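Local structure of ribonuclease J (Methanolobus psychrophilus R15, 5HAB) at residues B[102-106]-B[174-180]; B[153-157]-B[167-171]; B[243-248]-B[404-408]; B[343-347]-B[373-378]. The protein probably degrades RNA as a metal-dependent exoribonuclease of the beta-CASP group within the metallo-beta-lactamase family. The protein carries 1 engineered substitution. All blocks are in the same frame, centred on the assembly; numbering follows the deposited sequence.

Interaction 1: B[102-106]-B[174-180]; sequences CTHGA and HSIIDTV. Engineered in segment 102-106: Ala106 (natural residue His). With nucleotides of chain D.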
# COMPACT_ATOMS: atom_id res chain seq x y z
N CYS B 102 -6.53 -37.02 1.18
CA CYS B 102 -6.18 -35.81 1.91
C CYS B 102 -4.67 -35.67 1.93
O CYS B 102 -3.97 -36.48 2.55
CB CYS B 102 -6.73 -35.85 3.33
SG CYS B 102 -8.52 -35.70 3.40
N THR B 103 -4.16 -34.64 1.27
CA THR B 103 -2.72 -34.51 1.08
C THR B 103 -2.01 -34.04 2.35
O THR B 103 -0.80 -34.22 2.48
CB THR B 103 -2.39 -33.54 -0.07
OG1 THR B 103 -3.17 -32.35 0.07
CG2 THR B 103 -2.69 -34.18 -1.42
N HIS B 104 -2.77 -33.45 3.27
CA HIS B 104 -2.25 -33.19 4.62
C HIS B 104 -3.38 -32.90 5.59
O HIS B 104 -4.55 -32.90 5.21
CB HIS B 104 -1.23 -32.03 4.63
CG HIS B 104 -1.80 -30.71 4.23
ND1 HIS B 104 -2.82 -30.09 4.93
CD2 HIS B 104 -1.47 -29.85 3.23
CE1 HIS B 104 -3.11 -28.94 4.37
NE2 HIS B 104 -2.30 -28.76 3.34
N GLY B 105 -3.04 -32.62 6.84
CA GLY B 105 -4.03 -32.54 7.89
C GLY B 105 -4.43 -31.17 8.42
O GLY B 105 -5.06 -31.09 9.48
N ALA B 106 -4.09 -30.11 7.70
CA ALA B 106 -4.50 -28.76 8.11
C ALA B 106 -5.93 -28.51 7.65
O ALA B 106 -6.42 -29.19 6.76
CB ALA B 106 -3.55 -27.72 7.55
N HIS B 174 5.93 -28.59 3.68
CA HIS B 174 4.87 -27.62 3.93
C HIS B 174 4.87 -27.24 5.41
O HIS B 174 5.66 -27.78 6.19
CB HIS B 174 3.50 -28.19 3.52
CG HIS B 174 2.40 -27.18 3.51
ND1 HIS B 174 2.50 -25.98 2.84
CD2 HIS B 174 1.19 -27.18 4.11
CE1 HIS B 174 1.39 -25.29 3.02
NE2 HIS B 174 0.58 -25.99 3.78
N SER B 175 4.00 -26.32 5.79
CA SER B 175 3.93 -25.84 7.17
C SER B 175 3.30 -26.85 8.13
O SER B 175 3.00 -26.53 9.28
CB SER B 175 3.17 -24.52 7.22
OG SER B 175 1.95 -24.63 6.51
N ILE B 176 3.07 -28.07 7.64
CA ILE B 176 2.64 -29.17 8.49
C ILE B 176 3.38 -30.41 8.01
O ILE B 176 3.71 -30.53 6.83
CB ILE B 176 1.10 -29.36 8.48
CG1 ILE B 176 0.69 -30.41 9.52
CG2 ILE B 176 0.61 -29.75 7.09
CD1 ILE B 176 -0.82 -30.64 9.62
N ILE B 177 3.68 -31.30 8.95
CA ILE B 177 4.48 -32.48 8.66
C ILE B 177 3.66 -33.48 7.84
O ILE B 177 2.43 -33.46 7.89
CB ILE B 177 5.00 -33.12 9.95
CG1 ILE B 177 3.84 -33.35 10.93
CG2 ILE B 177 6.06 -32.24 10.59
CD1 ILE B 177 4.24 -34.10 12.18
N ASP B 178 4.37 -34.33 7.11
CA ASP B 178 3.79 -35.43 6.34
C ASP B 178 2.82 -34.93 5.25
O ASP B 178 1.66 -35.33 5.21
CB ASP B 178 3.08 -36.42 7.27
CG ASP B 178 3.41 -37.87 6.95
OD1 ASP B 178 4.15 -38.12 5.97
OD2 ASP B 178 2.95 -38.76 7.69
N THR B 179 3.32 -34.06 4.38
CA THR B 179 2.55 -33.57 3.24
C THR B 179 3.02 -34.25 1.95
O THR B 179 4.22 -34.49 1.76
CB THR B 179 2.67 -32.03 3.10
OG1 THR B 179 2.17 -31.41 4.29
CG2 THR B 179 1.87 -31.53 1.92
N VAL B 180 2.08 -34.57 1.06
CA VAL B 180 2.42 -35.28 -0.17
C VAL B 180 1.84 -34.64 -1.44
O VAL B 180 0.76 -34.04 -1.41
CB VAL B 180 1.96 -36.76 -0.08
CG1 VAL B 180 2.70 -37.48 1.04
CG2 VAL B 180 0.45 -36.85 0.14
P A D 3 -4.70 -24.84 10.72
OP1 A D 3 -4.14 -25.77 11.74
OP2 A D 3 -4.69 -25.23 9.29
O5' A D 3 -6.21 -24.50 11.12
C5' A D 3 -6.59 -24.31 12.48
C4' A D 3 -6.55 -22.85 12.87
O4' A D 3 -7.70 -22.15 12.33
C3' A D 3 -6.60 -22.56 14.36
O3' A D 3 -5.34 -22.72 14.98
C2' A D 3 -7.11 -21.12 14.40
O2' A D 3 -6.05 -20.20 14.14
C1' A D 3 -8.06 -21.09 13.20
N9 A D 3 -9.48 -21.24 13.60
C8 A D 3 -10.26 -22.37 13.65
N7 A D 3 -11.50 -22.13 14.05
C5 A D 3 -11.53 -20.76 14.27
C6 A D 3 -12.54 -19.88 14.70
N6 A D 3 -13.78 -20.26 15.00
N1 A D 3 -12.23 -18.57 14.81
C2 A D 3 -10.99 -18.17 14.51
N3 A D 3 -9.95 -18.90 14.10
C4 A D 3 -10.29 -20.20 14.00
O HOH W 1 -0.34 -34.10 7.76

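Interaction 2: B[153-157]-B[167-171]; sequences LKAGE and IEFIN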
# COMPACT_ATOMS: atom_id res chain seq x y z
N LEU B 153 -1.47 -44.26 3.88
CA LEU B 153 -0.54 -44.43 2.78
C LEU B 153 0.64 -43.50 3.00
O LEU B 153 0.46 -42.30 3.21
CB LEU B 153 -1.23 -44.15 1.45
CG LEU B 153 -0.42 -44.53 0.21
CD1 LEU B 153 -0.16 -46.03 0.21
CD2 LEU B 153 -1.14 -44.10 -1.06
N LYS B 154 1.84 -44.06 3.00
CA LYS B 154 3.04 -43.28 3.27
C LYS B 154 3.62 -42.70 1.99
O LYS B 154 3.38 -43.23 0.90
CB LYS B 154 4.09 -44.13 3.98
CG LYS B 154 3.78 -44.45 5.44
CD LYS B 154 4.87 -45.30 6.07
CE LYS B 154 4.44 -45.85 7.42
NZ LYS B 154 5.53 -46.62 8.09
N ALA B 155 4.39 -41.63 2.14
CA ALA B 155 5.11 -41.07 1.02
C ALA B 155 6.02 -42.15 0.44
O ALA B 155 6.73 -42.82 1.17
CB ALA B 155 5.91 -39.86 1.45
N GLY B 156 5.97 -42.31 -0.88
CA GLY B 156 6.77 -43.32 -1.54
C GLY B 156 5.99 -44.59 -1.85
O GLY B 156 6.44 -45.41 -2.66
N GLU B 157 4.83 -44.75 -1.22
CA GLU B 157 4.01 -45.95 -1.41
C GLU B 157 2.92 -45.76 -2.47
O GLU B 157 2.48 -44.63 -2.72
CB GLU B 157 3.37 -46.37 -0.09
CG GLU B 157 4.35 -46.78 1.00
CD GLU B 157 3.66 -47.25 2.27
OE1 GLU B 157 2.53 -46.79 2.53
OE2 GLU B 157 4.25 -48.07 3.00
N ILE B 167 -2.94 -44.91 -6.96
CA ILE B 167 -2.58 -43.67 -6.30
C ILE B 167 -1.21 -43.75 -5.65
O ILE B 167 -0.96 -44.60 -4.80
CB ILE B 167 -3.65 -43.30 -5.25
CG1 ILE B 167 -4.96 -42.90 -5.94
CG2 ILE B 167 -3.15 -42.19 -4.33
CD1 ILE B 167 -6.09 -42.64 -4.97
N GLU B 168 -0.33 -42.84 -6.05
CA GLU B 168 1.03 -42.74 -5.52
C GLU B 168 1.21 -41.48 -4.68
O GLU B 168 0.79 -40.40 -5.09
CB GLU B 168 2.05 -42.76 -6.67
CG GLU B 168 3.50 -42.56 -6.25
CD GLU B 168 4.44 -42.55 -7.44
OE1 GLU B 168 3.96 -42.71 -8.58
OE2 GLU B 168 5.67 -42.40 -7.24
N PHE B 169 1.80 -41.62 -3.50
CA PHE B 169 2.17 -40.46 -2.69
C PHE B 169 3.65 -40.12 -2.90
O PHE B 169 4.50 -41.01 -2.92
CB PHE B 169 1.90 -40.71 -1.20
CG PHE B 169 0.46 -40.53 -0.79
CD1 PHE B 169 -0.51 -40.24 -1.73
CD2 PHE B 169 0.09 -40.63 0.54
CE1 PHE B 169 -1.84 -40.07 -1.35
CE2 PHE B 169 -1.23 -40.45 0.93
CZ PHE B 169 -2.19 -40.17 -0.02
N ILE B 170 3.95 -38.83 -3.06
CA ILE B 170 5.33 -38.36 -3.15
C ILE B 170 5.56 -37.36 -2.04
O ILE B 170 4.77 -36.44 -1.88
CB ILE B 170 5.63 -37.75 -4.53
CG1 ILE B 170 5.29 -38.74 -5.64
CG2 ILE B 170 7.08 -37.30 -4.62
CD1 ILE B 170 5.01 -38.08 -6.95
N ASN B 171 6.63 -37.50 -1.27
CA ASN B 171 6.83 -36.61 -0.14
C ASN B 171 7.14 -35.19 -0.62
O ASN B 171 7.79 -34.99 -1.64
CB ASN B 171 7.95 -37.12 0.78
CG ASN B 171 9.16 -36.21 0.80
OD1 ASN B 171 10.09 -36.38 0.01
ND2 ASN B 171 9.16 -35.23 1.70

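Interaction 3: B[243-248]-B[404-408]; sequences IAHMML and NVHVS. With SO4 (sulfate ion), chain L; nucleotides of chain D.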
# COMPACT_ATOMS: atom_id res chain seq x y z
N ILE B 243 15.58 -21.12 7.75
CA ILE B 243 15.65 -19.68 7.94
C ILE B 243 14.81 -19.26 9.15
O ILE B 243 15.26 -18.46 9.97
CB ILE B 243 15.19 -18.94 6.67
CG1 ILE B 243 16.10 -19.30 5.49
CG2 ILE B 243 15.14 -17.43 6.91
CD1 ILE B 243 17.59 -19.08 5.76
N ALA B 244 13.61 -19.81 9.26
CA ALA B 244 12.72 -19.52 10.38
C ALA B 244 13.30 -20.08 11.67
O ALA B 244 13.19 -19.48 12.74
CB ALA B 244 11.32 -20.08 10.13
N HIS B 245 13.91 -21.25 11.56
CA HIS B 245 14.62 -21.86 12.67
C HIS B 245 15.69 -20.91 13.21
O HIS B 245 15.72 -20.60 14.41
CB HIS B 245 15.23 -23.19 12.24
CG HIS B 245 16.00 -23.89 13.31
ND1 HIS B 245 15.40 -24.69 14.26
CD2 HIS B 245 17.33 -23.92 13.58
CE1 HIS B 245 16.32 -25.18 15.07
NE2 HIS B 245 17.50 -24.73 14.68
N MET B 246 16.54 -20.42 12.31
CA MET B 246 17.63 -19.51 12.66
C MET B 246 17.11 -18.21 13.28
O MET B 246 17.58 -17.78 14.33
CB MET B 246 18.46 -19.19 11.41
CG MET B 246 19.18 -20.37 10.76
SD MET B 246 20.77 -20.80 11.50
CE MET B 246 20.27 -21.86 12.85
N MET B 247 16.12 -17.60 12.63
CA MET B 247 15.56 -16.34 13.14
C MET B 247 14.93 -16.50 14.52
O MET B 247 15.08 -15.64 15.39
CB MET B 247 14.52 -15.78 12.16
CG MET B 247 15.10 -15.34 10.83
SD MET B 247 13.98 -14.35 9.82
CE MET B 247 12.54 -15.40 9.71
N LEU B 248 14.22 -17.61 14.72
CA LEU B 248 13.58 -17.86 16.00
C LEU B 248 14.63 -18.10 17.09
O LEU B 248 14.51 -17.62 18.22
CB LEU B 248 12.61 -19.05 15.89
CG LEU B 248 11.54 -19.21 16.97
CD1 LEU B 248 10.90 -17.89 17.34
CD2 LEU B 248 10.50 -20.18 16.46
N ASN B 404 6.04 -11.75 12.98
CA ASN B 404 6.45 -12.32 11.71
C ASN B 404 7.77 -13.10 11.73
O ASN B 404 8.50 -13.12 10.74
CB ASN B 404 6.53 -11.22 10.65
CG ASN B 404 6.11 -11.70 9.27
OD1 ASN B 404 5.47 -12.75 9.13
ND2 ASN B 404 6.45 -10.93 8.24
N VAL B 405 8.08 -13.74 12.86
CA VAL B 405 9.28 -14.57 12.93
C VAL B 405 8.94 -15.89 12.26
O VAL B 405 8.68 -16.89 12.92
CB VAL B 405 9.75 -14.79 14.38
CG1 VAL B 405 11.12 -15.44 14.40
CG2 VAL B 405 9.76 -13.46 15.13
N HIS B 406 8.92 -15.88 10.93
CA HIS B 406 8.20 -16.90 10.20
C HIS B 406 8.66 -16.96 8.76
O HIS B 406 9.20 -16.00 8.22
CB HIS B 406 6.69 -16.61 10.29
CG HIS B 406 5.84 -17.46 9.39
ND1 HIS B 406 5.52 -18.77 9.68
CD2 HIS B 406 5.19 -17.17 8.24
CE1 HIS B 406 4.75 -19.26 8.73
NE2 HIS B 406 4.53 -18.31 7.84
N VAL B 407 8.47 -18.12 8.16
CA VAL B 407 8.77 -18.33 6.76
C VAL B 407 7.56 -19.01 6.11
O VAL B 407 6.91 -19.85 6.73
CB VAL B 407 10.07 -19.13 6.60
CG1 VAL B 407 9.98 -20.08 5.44
CG2 VAL B 407 11.26 -18.18 6.42
N SER B 408 7.24 -18.62 4.88
CA SER B 408 6.06 -19.14 4.18
C SER B 408 6.09 -20.64 3.93
O SER B 408 7.16 -21.23 3.72
CB SER B 408 5.88 -18.42 2.84
OG SER B 408 4.78 -18.97 2.13
S SO4 L . 20.71 -25.05 16.65
O1 SO4 L . 21.50 -23.96 17.22
O2 SO4 L . 21.55 -25.85 15.76
O3 SO4 L . 20.18 -25.89 17.72
O4 SO4 L . 19.61 -24.49 15.87
OP3 A D 1 2.69 -17.75 5.79
P A D 1 2.18 -18.75 4.82
OP1 A D 1 2.47 -20.11 5.35
OP2 A D 1 2.66 -18.38 3.47
O5' A D 1 0.60 -18.57 4.76
C5' A D 1 -0.19 -18.52 5.94
C4' A D 1 -1.64 -18.79 5.62
O4' A D 1 -2.19 -17.62 4.94
C3' A D 1 -1.87 -19.98 4.69
O3' A D 1 -3.06 -20.68 5.05
C2' A D 1 -2.03 -19.32 3.32
O2' A D 1 -2.81 -20.07 2.41
C1' A D 1 -2.69 -17.99 3.67
N9 A D 1 -2.33 -16.92 2.73
C8 A D 1 -1.08 -16.71 2.19
N7 A D 1 -1.02 -15.70 1.36
C5 A D 1 -2.32 -15.21 1.34
C6 A D 1 -2.91 -14.14 0.65
N6 A D 1 -2.23 -13.34 -0.19
N1 A D 1 -4.23 -13.91 0.85
C2 A D 1 -4.90 -14.72 1.69
N3 A D 1 -4.45 -15.76 2.40
C4 A D 1 -3.14 -15.96 2.18

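Interaction 4: B[343-347]-B[373-378]; sequences TGHQG and FSANVI. With nucleotides of chain D.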
# COMPACT_ATOMS: atom_id res chain seq x y z
N THR B 343 -1.27 -21.22 21.96
CA THR B 343 -2.04 -20.90 20.77
C THR B 343 -2.60 -19.49 20.84
O THR B 343 -2.65 -18.90 21.92
CB THR B 343 -3.18 -21.90 20.54
OG1 THR B 343 -4.07 -21.87 21.66
CG2 THR B 343 -2.61 -23.30 20.40
N GLY B 344 -3.00 -18.94 19.70
CA GLY B 344 -3.65 -17.65 19.67
C GLY B 344 -2.95 -16.55 18.88
O GLY B 344 -3.20 -15.36 19.11
N HIS B 345 -2.11 -16.94 17.93
CA HIS B 345 -1.33 -15.99 17.15
C HIS B 345 -2.18 -15.10 16.25
O HIS B 345 -1.72 -14.05 15.81
CB HIS B 345 -0.30 -16.74 16.30
CG HIS B 345 -0.89 -17.83 15.47
ND1 HIS B 345 -1.45 -17.60 14.23
CD2 HIS B 345 -1.02 -19.15 15.70
CE1 HIS B 345 -1.90 -18.73 13.73
NE2 HIS B 345 -1.65 -19.70 14.60
N GLN B 346 -3.41 -15.51 15.96
CA GLN B 346 -4.30 -14.68 15.15
C GLN B 346 -5.30 -13.94 16.02
O GLN B 346 -6.27 -13.37 15.53
CB GLN B 346 -5.02 -15.53 14.10
CG GLN B 346 -4.09 -16.16 13.09
CD GLN B 346 -3.22 -15.13 12.40
OE1 GLN B 346 -3.69 -14.07 12.00
NE2 GLN B 346 -1.93 -15.44 12.26
N GLY B 347 -5.05 -13.96 17.33
CA GLY B 347 -5.94 -13.31 18.28
C GLY B 347 -7.30 -13.97 18.34
O GLY B 347 -8.31 -13.30 18.56
N PHE B 373 5.43 -13.84 18.10
CA PHE B 373 4.53 -14.42 17.13
C PHE B 373 5.33 -15.09 16.02
O PHE B 373 5.82 -14.44 15.11
CB PHE B 373 3.62 -13.35 16.53
CG PHE B 373 2.65 -12.76 17.50
CD1 PHE B 373 3.07 -11.84 18.45
CD2 PHE B 373 1.30 -13.09 17.45
CE1 PHE B 373 2.18 -11.29 19.35
CE2 PHE B 373 0.40 -12.54 18.35
CZ PHE B 373 0.84 -11.64 19.30
N SER B 374 5.49 -16.41 16.12
CA SER B 374 6.15 -17.16 15.07
C SER B 374 5.14 -17.53 13.99
O SER B 374 4.83 -18.70 13.78
CB SER B 374 6.82 -18.40 15.63
OG SER B 374 7.72 -18.93 14.68
N ALA B 375 4.61 -16.50 13.33
CA ALA B 375 3.54 -16.64 12.35
C ALA B 375 3.27 -15.31 11.66
O ALA B 375 3.66 -14.25 12.17
CB ALA B 375 2.26 -17.15 13.01
N ASN B 376 2.63 -15.36 10.51
CA ASN B 376 2.23 -14.16 9.80
C ASN B 376 0.78 -13.82 10.11
O ASN B 376 0.03 -14.65 10.62
CB ASN B 376 2.40 -14.35 8.29
CG ASN B 376 1.46 -15.42 7.73
OD1 ASN B 376 1.09 -16.37 8.43
ND2 ASN B 376 1.08 -15.27 6.46
N VAL B 377 0.38 -12.59 9.80
CA VAL B 377 -1.02 -12.20 9.92
C VAL B 377 -1.71 -12.55 8.61
O VAL B 377 -1.26 -12.13 7.54
CB VAL B 377 -1.17 -10.71 10.25
CG1 VAL B 377 -2.61 -10.39 10.67
CG2 VAL B 377 -0.18 -10.29 11.33
N ILE B 378 -2.78 -13.33 8.68
CA ILE B 378 -3.54 -13.69 7.48
C ILE B 378 -4.25 -12.46 6.93
O ILE B 378 -4.98 -11.78 7.66
CB ILE B 378 -4.53 -14.85 7.74
CG1 ILE B 378 -3.78 -16.17 7.97
CG2 ILE B 378 -5.52 -14.98 6.59
CD1 ILE B 378 -3.23 -16.37 9.35
P A D 2 -2.99 -22.26 5.30
OP1 A D 2 -2.06 -22.83 4.28
OP2 A D 2 -4.38 -22.77 5.40
O5' A D 2 -2.27 -22.41 6.72
C5' A D 2 -2.94 -23.03 7.81
C4' A D 2 -3.02 -22.12 9.01
O4' A D 2 -3.19 -20.75 8.58
C3' A D 2 -4.20 -22.38 9.95
O3' A D 2 -3.95 -23.43 10.87
C2' A D 2 -4.41 -21.02 10.61
O2' A D 2 -3.51 -20.83 11.69
C1' A D 2 -4.04 -20.06 9.48
N9 A D 2 -5.21 -19.56 8.73
C8 A D 2 -5.47 -19.73 7.40
N7 A D 2 -6.58 -19.15 6.99
C5 A D 2 -7.06 -18.54 8.13
C6 A D 2 -8.21 -17.76 8.37
N6 A D 2 -9.11 -17.46 7.42
N1 A D 2 -8.41 -17.30 9.62
C2 A D 2 -7.51 -17.60 10.57
N3 A D 2 -6.39 -18.33 10.47
C4 A D 2 -6.22 -18.77 9.21
OP3 A D 1 2.69 -17.75 5.79
P A D 1 2.18 -18.75 4.82
OP1 A D 1 2.47 -20.11 5.35
OP2 A D 1 2.66 -18.38 3.47
O5' A D 1 0.60 -18.57 4.76
C5' A D 1 -0.19 -18.52 5.94
C4' A D 1 -1.64 -18.79 5.62
O4' A D 1 -2.19 -17.62 4.94
C3' A D 1 -1.87 -19.98 4.69
O3' A D 1 -3.06 -20.68 5.05
C2' A D 1 -2.03 -19.32 3.32
O2' A D 1 -2.81 -20.07 2.41
C1' A D 1 -2.69 -17.99 3.67
N9 A D 1 -2.33 -16.92 2.73
C8 A D 1 -1.08 -16.71 2.19
N7 A D 1 -1.02 -15.70 1.36
C5 A D 1 -2.32 -15.21 1.34
C6 A D 1 -2.91 -14.14 0.65
N6 A D 1 -2.23 -13.34 -0.19
N1 A D 1 -4.23 -13.91 0.85
C2 A D 1 -4.90 -14.72 1.69
N3 A D 1 -4.45 -15.76 2.40
C4 A D 1 -3.14 -15.96 2.18
P A D 4 -5.23 -23.54 16.36
OP1 A D 4 -3.95 -23.12 17.00
OP2 A D 4 -5.47 -24.98 16.08
O5' A D 4 -6.44 -22.99 17.23
C5' A D 4 -6.21 -22.29 18.44
C4' A D 4 -7.46 -21.60 18.95
O4' A D 4 -8.40 -21.41 17.87
C3' A D 4 -8.25 -22.36 20.00
O3' A D 4 -7.67 -22.24 21.29
C2' A D 4 -9.64 -21.73 19.88
O2' A D 4 -9.70 -20.48 20.57
C1' A D 4 -9.72 -21.45 18.37
N9 A D 4 -10.49 -22.48 17.64
C8 A D 4 -10.02 -23.57 16.95
N7 A D 4 -10.97 -24.29 16.39
C5 A D 4 -12.14 -23.64 16.74
C6 A D 4 -13.50 -23.90 16.46
N6 A D 4 -13.92 -24.94 15.74
N1 A D 4 -14.42 -23.05 16.96
C2 A D 4 -14.00 -22.00 17.68
N3 A D 4 -12.76 -21.65 18.01
C4 A D 4 -11.87 -22.52 17.51

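Interaction 1: B[102-106]-B[174-180]
His104 is the hub of the tight half of this contact. Ile176 CG2 lies over one face of its imidazole, 4.2 Å from the ring centroid, while Thr179 CG2 sits at the ring edge. The His174 ring runs nearly parallel, planes at 20°, but is slid far aside; its ND1 is hydrogen-bonded to Gly409 O. With chi1 at 64°, His104 CG turns back over its own backbone, and ND1 then accepts the amide proton of Ala106 N at 3.0 Å; NE2 is hydrogen-bonded to Asp196. On strand 179-186, Val180 N donates to Thr103 O at 3.2 Å. The other side is looser. A water takes a weak bond from Gly105 N and gives one to Ile177 O at 2.8 Å, bridging the two loops. Ala106, an engineered residue that is histidine in the natural protein, brings CB to 3.2 Å from OP2 of nucleotide A3 of chain D. His104 opens the HxHxDH signature of metallo-beta-lactamases, which runs on into helix 107-110 and is altered here at Ala106. Hydrocarbon contacts and bonds at both ring nitrogens thus fix how His104 is turned, with His104 NE2 and His174 NE2 only 4.0 Å apart, consistent with the family's metal-binding centre.

Interaction 2: B[153-157]-B[167-171]
The type II turn from Lys154 to Glu157 docks on Phe169 through two backbone bonds, Gly156 N to Phe169 O at 2.8 Å and Phe169 N to Glu157 O at 3.2 Å, the second almost straight. Gly156, with phi at 99°, takes a conformation that a side chain would jam against the preceding carbonyl. Beneath the turn, Leu153 has CG anti to its backbone N (chi1 -170°), which swings the branch toward Phe169, where CD2 sits over the ring, 3.8 Å from the centroid and 6° off the normal. Leu153 CB comes up to Phe169 CE2 at 3.7 Å. On the outer side Ala155 CB rests on Asn171 CB at 3.5 Å. Glu157 N to Lys154 O closes the turn, and Lys154 N donates in addition to Glu157 OE1, from above the carboxylate plane. Val101, Ile125 and Val180 also pack on Phe169, so its ring lies between the two sheets of the metallo-beta-lactamase sandwich, where the chain passes from strand 150-152 of one to strand 158-160 of the other. The chemistry is divided accordingly: main-chain bonds grip on the more exposed side, and hydrocarbon meets an aromatic face on the buried side.

Interaction 3: B[243-248]-B[404-408]
Val405 pushes CG1 against the helix backbone at Leu248, 3.8 Å from Leu248 N, and meets the tip of that leucine, CD1, at the same distance, the two side chains crossing at about a right angle. Val405 is the centre of an inverse gamma turn just past strand 400-402, the edge strand of the parallel sheet in the beta-CASP part of the protein; helix 241-253 lies against this loop. Farther along, Ala244 CB sits on Val407 CB at 3.9 Å, and Ile243 CG2 touches Val407 CG2 at 4.0 Å. Met247 has its last torsion bent, chi3 -55°, which curls CE in to 3.7 Å from His406 O. Apolar packing dominates the contact. The helix has further neighbours: Ile243 and Met247 also pack on the second subunit, and Leu248 is covered by helix 271-283. Opposite in character is the side of the loop turned toward the RNA. His406 CB points away from the helix, and the ring meets the 5' phosphate of nucleotide A1 of chain D at its edge, with NE2 donating to OP3 at 2.8 Å while Arg273 bonds to ND1. The backbone of His406 thus lies against the helix while its ring serves the phosphate. Ser408 grips a second oxygen of the same phosphate, OG donating to A1 OP2 at 2.6 Å.

Interaction 4: B[343-347]-B[373-378]
Gln346 reaches across to Asn376 with its amide, NE2 donating to the main-chain Asn376 O at 2.7 Å. It belongs to a type I turn, Gly344 to Gly347, in the beta-CASP domain, after strand 338-342 of its parallel sheet; the partner segment leaves strand 370-374. The same NE2 also donates to His345 ND1 at 3.0 Å, lying in the imidazole plane, so the amide nitrogen links two acceptors and fixes the turn of the histidine ring. Chi1 and chi2 of Gln346, -63° and -55°, fold the chain round to put it there. Ile378 crosses this side chain at about a right angle, its CD1 pressed to 3.3 Å from Gln346 CD, a tight fit. Ala375 CB makes an off-centre CH-pi contact with the His345 ring, 4.3 Å from the centroid. Phe373 turns its edge to the backbone instead, CD2 standing 3.6 Å from His345 O, which is itself hydrogen-bonded to Arg387. At the ring edge, His345 CE1 lies near O2' of A2 of chain D. These residues thus form part of the wall along the RNA path. Ile378 CG1 touches two nucleotides at once, 3.7 Å from O4' of A1 and 3.8 Å from N9 of A2, both of chain D.

How the interactions relate
Interactions 1, 3 and 4 are buried and border the RNA, whereas interaction 2 is partly exposed and stays about 16 Å from it at the nearest atoms. Interactions 1 and 2 share neighbouring strands of the metallo-beta-lactamase sandwich and touch where Val180 packs on Phe169. Interactions 3 and 4 touch too, on the beta-CASP side: Ser374 OG and Phe373 O probably hydrogen-bond to the backbone of Val405. Chemistry follows place. Interaction 1 centres on His104 beside the RNA, backbone bonds secure the turn in interaction 2, interaction 3 is apolar behind a phosphate-binding loop, and interaction 4 combines one shared amide nitrogen with apolar and aromatic packing.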